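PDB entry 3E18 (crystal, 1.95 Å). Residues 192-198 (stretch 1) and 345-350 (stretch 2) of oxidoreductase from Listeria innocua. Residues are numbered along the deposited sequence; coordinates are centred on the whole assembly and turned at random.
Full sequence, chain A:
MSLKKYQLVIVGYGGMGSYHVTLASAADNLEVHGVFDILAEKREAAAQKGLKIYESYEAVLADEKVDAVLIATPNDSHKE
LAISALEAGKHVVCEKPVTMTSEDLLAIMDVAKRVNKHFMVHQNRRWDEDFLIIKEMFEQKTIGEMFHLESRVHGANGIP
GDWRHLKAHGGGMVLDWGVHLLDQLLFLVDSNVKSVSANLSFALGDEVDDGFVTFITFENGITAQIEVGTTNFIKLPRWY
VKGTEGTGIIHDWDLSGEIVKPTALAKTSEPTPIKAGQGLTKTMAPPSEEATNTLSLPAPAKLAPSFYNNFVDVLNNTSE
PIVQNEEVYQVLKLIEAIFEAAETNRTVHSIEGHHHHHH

Stretch 1 (192-198) NVKSVSA
Stretch 2 (345-350) NRTVHS

Two stretches at least 149 residues apart can be joined almost wholly by backbone, and where their ladder runs out, water extends it. Beyond the last direct bond, water 1 accepts from A198 N (3.0 Å) and can donate to R346 O (2.6 Å), while water 2 can donate to A198 O or N345 OD1 (2.8 Å each). N345, just past a helix, has positive phi (48/49); its CB points away, but with chi1 t the side-chain end comes nearer.

The strands run antiparallel, 176° apart end to end, with S195 opposite H349 (CA–CA 4.5 Å) and V196 (-144/131) opposite V348 (-91/127; CA–CA 5.2 Å). V196 and V348 form the hydrogen-bonded pair: V348 N donates to V196 O (2.8 Å) and V196 N to V348 O (3.0 Å). S350 N, at phi 66, donates to K194 O (2.9 Å); K194 (-92/-45) departs from extended psi. Alongside these bonds, CA-H...O contacts join S195 CA to V348 O (3.2 Å), H349 CA to K194 O and T347 CA to V196 O (both 3.4 Å).

Both valines, chi1 t, share one face, their beta-branched side chains suiting extended backbone. On the other, S195 (p) is compact enough for its CB to lie 3.8 Å from CD2 of H349 (m, chi2 94°) and 4.0 Å from T347 CG2 (T347 chi1 m). The contact buries 348 Å² summed over both sides; S195 and V196 are buried, K194, H349 and S350 exposed, and K194 CB points away.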

ATOM      1  N   ASN A 192     -12.579 -14.971   8.971  1.00 35.25           N
ATOM      2  CA  ASN A 192     -13.288 -14.787   7.715  1.00 37.73           C
ATOM      3  C   ASN A 192     -12.964 -13.429   7.121  1.00 32.75           C
ATOM      4  O   ASN A 192     -12.775 -12.466   7.857  1.00 29.47           O
ATOM      5  CB  ASN A 192     -14.799 -14.870   7.946  1.00 40.03           C
ATOM      6  CG  ASN A 192     -15.285 -16.291   8.198  1.00 48.14           C
ATOM      7  OD1 ASN A 192     -14.615 -17.269   7.855  1.00 51.12           O
ATOM      8  ND2 ASN A 192     -16.475 -16.405   8.784  1.00 48.43           N
ATOM      9  N   VAL A 193     -12.904 -13.359   5.793  1.00 35.99           N
ATOM     10  CA  VAL A 193     -12.743 -12.086   5.091  1.00 33.62           C
ATOM     11  C   VAL A 193     -14.019 -11.259   5.250  1.00 33.43           C
ATOM     12  O   VAL A 193     -15.113 -11.761   5.012  1.00 38.76           O
ATOM     13  CB  VAL A 193     -12.411 -12.299   3.596  1.00 32.12           C
ATOM     14  CG1 VAL A 193     -12.412 -10.980   2.833  1.00 29.32           C
ATOM     15  CG2 VAL A 193     -11.066 -12.978   3.454  1.00 26.60           C
ATOM     16  N   LYS A 194     -13.855 -10.011   5.687  1.00 30.96           N
ATOM     17  CA  LYS A 194     -14.937  -9.050   5.830  1.00 32.02           C
ATOM     18  C   LYS A 194     -15.096  -8.207   4.564  1.00 32.86           C
ATOM     19  O   LYS A 194     -16.214  -8.002   4.094  1.00 30.57           O
ATOM     20  CB  LYS A 194     -14.679  -8.143   7.034  1.00 35.82           C
ATOM     21  CG  LYS A 194     -15.902  -7.347   7.481  1.00 44.53           C
ATOM     22  CD  LYS A 194     -15.524  -5.981   8.039  1.00 52.49           C
ATOM     23  CE  LYS A 194     -15.355  -5.999   9.544  1.00 62.84           C
ATOM     24  NZ  LYS A 194     -16.667  -6.102  10.247  1.00 65.22           N
ATOM     25  N   SER A 195     -13.986  -7.717   4.007  1.00 30.71           N
ATOM     26  CA  SER A 195     -14.072  -6.862   2.824  1.00 26.40           C
ATOM     27  C   SER A 195     -12.837  -6.941   1.940  1.00 29.19           C
ATOM     28  O   SER A 195     -11.760  -7.312   2.402  1.00 22.16           O
ATOM     29  CB  SER A 195     -14.324  -5.410   3.243  1.00 32.02           C
ATOM     30  OG  SER A 195     -13.205  -4.857   3.927  1.00 34.81           O
ATOM     31  N   VAL A 196     -13.011  -6.586   0.667  1.00 24.34           N
ATOM     32  CA  VAL A 196     -11.932  -6.619  -0.342  1.00 22.35           C
ATOM     33  C   VAL A 196     -12.113  -5.442  -1.288  1.00 27.96           C
ATOM     34  O   VAL A 196     -13.213  -5.238  -1.814  1.00 24.95           O
ATOM     35  CB  VAL A 196     -12.033  -7.882  -1.253  1.00 24.48           C
ATOM     36  CG1 VAL A 196     -10.775  -8.050  -2.099  1.00 32.11           C
ATOM     37  CG2 VAL A 196     -12.310  -9.122  -0.461  1.00 35.32           C
ATOM     38  N   SER A 197     -11.045  -4.685  -1.540  1.00 25.35           N
ATOM     39  CA  SER A 197     -11.047  -3.735  -2.638  1.00 19.35           C
ATOM     40  C   SER A 197      -9.851  -4.169  -3.474  1.00 21.50           C
ATOM     41  O   SER A 197      -8.941  -4.783  -2.950  1.00 21.91           O
ATOM     42  CB  SER A 197     -10.852  -2.312  -2.120  1.00 21.31           C
ATOM     43  OG  SER A 197      -9.589  -2.123  -1.508  1.00 30.67           O
ATOM     44  N   ALA A 198      -9.878  -3.881  -4.756  1.00 19.74           N
ATOM     45  CA  ALA A 198      -8.787  -4.314  -5.650  1.00 20.69           C
ATOM     46  C   ALA A 198      -8.738  -3.456  -6.867  1.00 25.47           C
ATOM     47  O   ALA A 198      -9.731  -2.837  -7.252  1.00 26.51           O
ATOM     48  CB  ALA A 198      -8.967  -5.795  -6.067  1.00 23.92           C
ATOM     49  N   ASN A 345     -15.211  -1.218  -9.417  1.00 28.40           N
ATOM     50  CA  ASN A 345     -14.510  -0.168  -8.625  1.00 28.11           C
ATOM     51  C   ASN A 345     -15.211   0.097  -7.292  1.00 29.24           C
ATOM     52  O   ASN A 345     -15.526   1.229  -6.938  1.00 29.77           O
ATOM     53  CB  ASN A 345     -14.343   1.117  -9.449  1.00 27.87           C
ATOM     54  CG  ASN A 345     -13.336   2.097  -8.849  1.00 37.73           C
ATOM     55  OD1 ASN A 345     -12.510   1.757  -7.988  1.00 32.10           O
ATOM     56  ND2 ASN A 345     -13.407   3.329  -9.314  1.00 32.77           N
ATOM     57  N   ARG A 346     -15.497  -0.984  -6.581  1.00 25.13           N
ATOM     58  CA  ARG A 346     -16.168  -0.908  -5.310  1.00 25.63           C
ATOM     59  C   ARG A 346     -15.452  -1.803  -4.314  1.00 27.56           C
ATOM     60  O   ARG A 346     -14.552  -2.562  -4.685  1.00 26.22           O
ATOM     61  CB  ARG A 346     -17.615  -1.354  -5.459  1.00 26.48           C
ATOM     62  CG  ARG A 346     -18.538  -0.301  -6.079  1.00 33.56           C
ATOM     63  CD  ARG A 346     -19.983  -0.584  -5.690  1.00 33.09           C
ATOM     64  NE  ARG A 346     -20.909   0.476  -6.092  1.00 33.31           N
ATOM     65  CZ  ARG A 346     -21.234   1.526  -5.338  1.00 44.12           C
ATOM     66  NH1 ARG A 346     -20.692   1.693  -4.136  1.00 39.02           N
ATOM     67  NH2 ARG A 346     -22.105   2.420  -5.792  1.00 38.29           N
ATOM     68  N   THR A 347     -15.830  -1.669  -3.048  1.00 26.81           N
ATOM     69  CA  THR A 347     -15.334  -2.530  -1.991  1.00 28.31           C
ATOM     70  C   THR A 347     -16.402  -3.590  -1.744  1.00 30.75           C
ATOM     71  O   THR A 347     -17.548  -3.277  -1.414  1.00 35.18           O
ATOM     72  CB  THR A 347     -15.040  -1.753  -0.687  1.00 24.18           C
ATOM     73  OG1 THR A 347     -14.120  -0.696  -0.962  1.00 28.39           O
ATOM     74  CG2 THR A 347     -14.420  -2.683   0.366  1.00 22.80           C
ATOM     75  N   VAL A 348     -16.006  -4.842  -1.905  1.00 27.80           N
ATOM     76  CA  VAL A 348     -16.919  -5.976  -1.834  1.00 31.32           C
ATOM     77  C   VAL A 348     -16.964  -6.477  -0.401  1.00 30.92           C
ATOM     78  O   VAL A 348     -15.931  -6.738   0.184  1.00 33.27           O
ATOM     79  CB  VAL A 348     -16.443  -7.078  -2.813  1.00 31.87           C
ATOM     80  CG1 VAL A 348     -17.111  -8.425  -2.539  1.00 34.27           C
ATOM     81  CG2 VAL A 348     -16.705  -6.638  -4.240  1.00 29.91           C
ATOM     82  N   HIS A 349     -18.162  -6.592   0.168  1.00 30.27           N
ATOM     83  CA  HIS A 349     -18.327  -7.097   1.529  1.00 28.85           C
ATOM     84  C   HIS A 349     -18.840  -8.541   1.576  1.00 32.47           C
ATOM     85  O   HIS A 349     -19.702  -8.918   0.782  1.00 34.11           O
ATOM     86  CB  HIS A 349     -19.239  -6.163   2.317  1.00 31.40           C
ATOM     87  CG  HIS A 349     -18.770  -4.745   2.310  1.00 34.75           C
ATOM     88  ND1 HIS A 349     -19.215  -3.818   1.391  1.00 40.70           N
ATOM     89  CD2 HIS A 349     -17.862  -4.105   3.081  1.00 33.71           C
ATOM     90  CE1 HIS A 349     -18.613  -2.661   1.611  1.00 40.30           C
ATOM     91  NE2 HIS A 349     -17.792  -2.808   2.634  1.00 35.67           N
ATOM     92  N   SER A 350     -18.314  -9.312   2.537  1.00 38.29           N
ATOM     93  CA  SER A 350     -18.343 -10.796   2.565  1.00 44.03           C
ATOM     94  C   SER A 350     -17.500 -11.388   1.427  1.00 49.64           C
ATOM     95  O   SER A 350     -17.013 -12.528   1.510  1.00 52.47           O
ATOM     96  CB  SER A 350     -19.768 -11.373   2.553  1.00 43.58           C
ATOM     97  OG  SER A 350     -20.576 -10.734   3.531  1.00 52.53           O
TER
HETATM   98  O   HOH W   1     -12.142  -2.195  -5.697  1.00 27.50           O
HETATM   99  O   HOH W   2     -11.243  -0.723  -8.169  1.00 43.13           O